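TRNA (guanine(26)-N(2))-dimethyltransferase (PDB 2DUL) probably dimethylates the N2 atom of guanine 26 in a number of transfer RNAs, with S-adenosyl-L-methionine as the methyl donor. Local coordinates at residues Ser142-Leu147 with Ala205-Lys210. Numbering follows the deposited sequence.
Sequences SPMEFL and ARYAAK
In the class I-like, SAM-binding methyltransferase fold of this Trm1 enzyme, helix 144-153 meets the C-terminal part of helix 192-209 through the ring of Tyr-207, on which Met-144 and Leu-147 converge from the first turn of the other helix. Leu-147 comes over one face of the ring, its CD2 methyl 3.9 Å from Tyr-207 CG and also close to CB, so that it covers the root of the side chain. Its CG is anti to the backbone N (chi1 179°), which carries that methyl across to the tyrosine. Further out, Met-144 CE lies 3.8 Å from Tyr-207 CE1 and equally near CZ, approaching the ring obliquely; bends at chi2 (-52°) and chi3 (-61°) curl the thioether chain round to bring this methyl there. Helix 144-153 packs on the central mixed sheet, where Leu-147 also touches Leu-160 of strand 158-164, while Leu-151 and Asp-148 extend the tyrosine's surroundings along the same helix. With an alanine at Tyr-207, the CE and CD2 methyls would probably lose the ring they rest against, opening a gap between the two helices. At the turn leading into helix 144-153, Ser-142 OG accepts a capping bond from Met-144 N at 3.2 Å. Lys-210 NZ donates to Tyr-207 O (2.9 Å), in the carbonyl plane on a lone pair, and also forms a salt bridge with Asp-148 of helix 144-153.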
loop_
_atom_site.group_PDB
_atom_site.type_symbol
_atom_site.label_atom_id
_atom_site.label_comp_id
_atom_site.label_asym_id
_atom_site.label_seq_id
_atom_site.Cartn_x
_atom_site.Cartn_y
_atom_site.Cartn_z
ATOM N N SER A 142 -11.224 -6.262 -0.277
ATOM C CA SER A 142 -10.204 -6.827 -1.160
ATOM C C SER A 142 -10.143 -6.194 -2.553
ATOM O O SER A 142 -11.166 -5.869 -3.145
ATOM C CB SER A 142 -10.438 -8.335 -1.306
ATOM O OG SER A 142 -9.498 -8.922 -2.188
ATOM N N PRO A 143 -8.929 -6.007 -3.090
ATOM C CA PRO A 143 -8.754 -5.415 -4.421
ATOM C C PRO A 143 -8.550 -6.502 -5.475
ATOM O O PRO A 143 -8.360 -6.207 -6.656
ATOM C CB PRO A 143 -7.492 -4.590 -4.250
ATOM C CG PRO A 143 -6.648 -5.520 -3.395
ATOM C CD PRO A 143 -7.644 -6.057 -2.364
ATOM N N MET A 144 -8.593 -7.758 -5.040
ATOM C CA MET A 144 -8.339 -8.881 -5.933
ATOM C C MET A 144 -9.258 -9.048 -7.139
ATOM O O MET A 144 -8.819 -9.542 -8.177
ATOM C CB MET A 144 -8.265 -10.180 -5.122
ATOM C CG MET A 144 -7.111 -10.196 -4.123
ATOM S SD MET A 144 -5.525 -9.780 -4.936
ATOM C CE MET A 144 -5.376 -11.137 -6.170
ATOM N N GLU A 145 -10.517 -8.637 -7.037
ATOM C CA GLU A 145 -11.400 -8.771 -8.196
ATOM C C GLU A 145 -11.062 -7.729 -9.276
ATOM O O GLU A 145 -11.561 -7.811 -10.399
ATOM C CB GLU A 145 -12.866 -8.630 -7.774
ATOM C CG GLU A 145 -13.254 -7.240 -7.315
ATOM C CD GLU A 145 -14.653 -7.181 -6.723
ATOM O OE1 GLU A 145 -15.604 -7.606 -7.412
ATOM O OE2 GLU A 145 -14.797 -6.708 -5.572
ATOM N N PHE A 146 -10.198 -6.769 -8.942
ATOM C CA PHE A 146 -9.821 -5.705 -9.879
ATOM C C PHE A 146 -8.339 -5.691 -10.278
ATOM O O PHE A 146 -7.950 -4.977 -11.207
ATOM C CB PHE A 146 -10.143 -4.327 -9.274
ATOM C CG PHE A 146 -11.577 -4.163 -8.841
ATOM C CD1 PHE A 146 -12.598 -4.050 -9.784
ATOM C CD2 PHE A 146 -11.904 -4.122 -7.489
ATOM C CE1 PHE A 146 -13.926 -3.901 -9.387
ATOM C CE2 PHE A 146 -13.233 -3.973 -7.077
ATOM C CZ PHE A 146 -14.245 -3.863 -8.026
ATOM N N LEU A 147 -7.521 -6.466 -9.573
ATOM C CA LEU A 147 -6.083 -6.478 -9.818
ATOM C C LEU A 147 -5.605 -6.861 -11.213
ATOM O O LEU A 147 -4.749 -6.174 -11.786
ATOM C CB LEU A 147 -5.383 -7.382 -8.802
ATOM C CG LEU A 147 -3.863 -7.486 -8.988
ATOM C CD1 LEU A 147 -3.218 -6.125 -8.742
ATOM C CD2 LEU A 147 -3.287 -8.527 -8.023
ATOM N N ALA A 205 2.961 -9.089 -7.725
ATOM C CA ALA A 205 4.104 -9.557 -8.506
ATOM C C ALA A 205 3.750 -10.806 -9.309
ATOM O O ALA A 205 4.113 -10.929 -10.478
ATOM C CB ALA A 205 5.288 -9.849 -7.579
ATOM N N ARG A 206 3.049 -11.741 -8.678
ATOM C CA ARG A 206 2.673 -12.979 -9.353
ATOM C C ARG A 206 1.683 -12.747 -10.488
ATOM O O ARG A 206 1.857 -13.310 -11.564
ATOM C CB ARG A 206 2.118 -13.999 -8.347
ATOM C CG ARG A 206 3.215 -14.652 -7.491
ATOM C CD ARG A 206 2.651 -15.681 -6.523
ATOM N NE ARG A 206 1.903 -15.033 -5.453
ATOM C CZ ARG A 206 0.940 -15.619 -4.748
ATOM N NH1 ARG A 206 0.602 -16.875 -5.000
ATOM N NH2 ARG A 206 0.315 -14.942 -3.795
ATOM N N TYR A 207 0.664 -11.913 -10.273
ATOM C CA TYR A 207 -0.308 -11.637 -11.338
ATOM C C TYR A 207 0.318 -10.865 -12.500
ATOM O O TYR A 207 -0.101 -11.014 -13.655
ATOM C CB TYR A 207 -1.496 -10.823 -10.814
ATOM C CG TYR A 207 -2.656 -11.650 -10.295
ATOM C CD1 TYR A 207 -2.509 -12.470 -9.179
ATOM C CD2 TYR A 207 -3.898 -11.620 -10.935
ATOM C CE1 TYR A 207 -3.571 -13.250 -8.707
ATOM C CE2 TYR A 207 -4.966 -12.395 -10.476
ATOM C CZ TYR A 207 -4.795 -13.205 -9.365
ATOM O OH TYR A 207 -5.835 -13.981 -8.912
ATOM N N ALA A 208 1.314 -10.041 -12.195
ATOM C CA ALA A 208 1.960 -9.219 -13.217
ATOM C C ALA A 208 2.867 -9.986 -14.175
ATOM O O ALA A 208 2.994 -9.616 -15.347
ATOM C CB ALA A 208 2.762 -8.098 -12.551
ATOM N N ALA A 209 3.495 -11.044 -13.675
ATOM C CA ALA A 209 4.436 -11.832 -14.469
ATOM C C ALA A 209 3.946 -12.311 -15.828
ATOM O O ALA A 209 4.706 -12.283 -16.798
ATOM C CB ALA A 209 4.957 -13.034 -13.641
ATOM N N LYS A 210 2.692 -12.745 -15.921
ATOM C CA LYS A 210 2.193 -13.237 -17.203
ATOM C C LYS A 210 2.171 -12.197 -18.326
ATOM O O LYS A 210 2.101 -12.555 -19.495
ATOM C CB LYS A 210 0.803 -13.873 -17.047
ATOM C CG LYS A 210 -0.321 -12.929 -16.653
ATOM C CD LYS A 210 -1.621 -13.722 -16.523
ATOM C CE LYS A 210 -2.769 -12.868 -15.991
ATOM N NZ LYS A 210 -2.486 -12.413 -14.606
#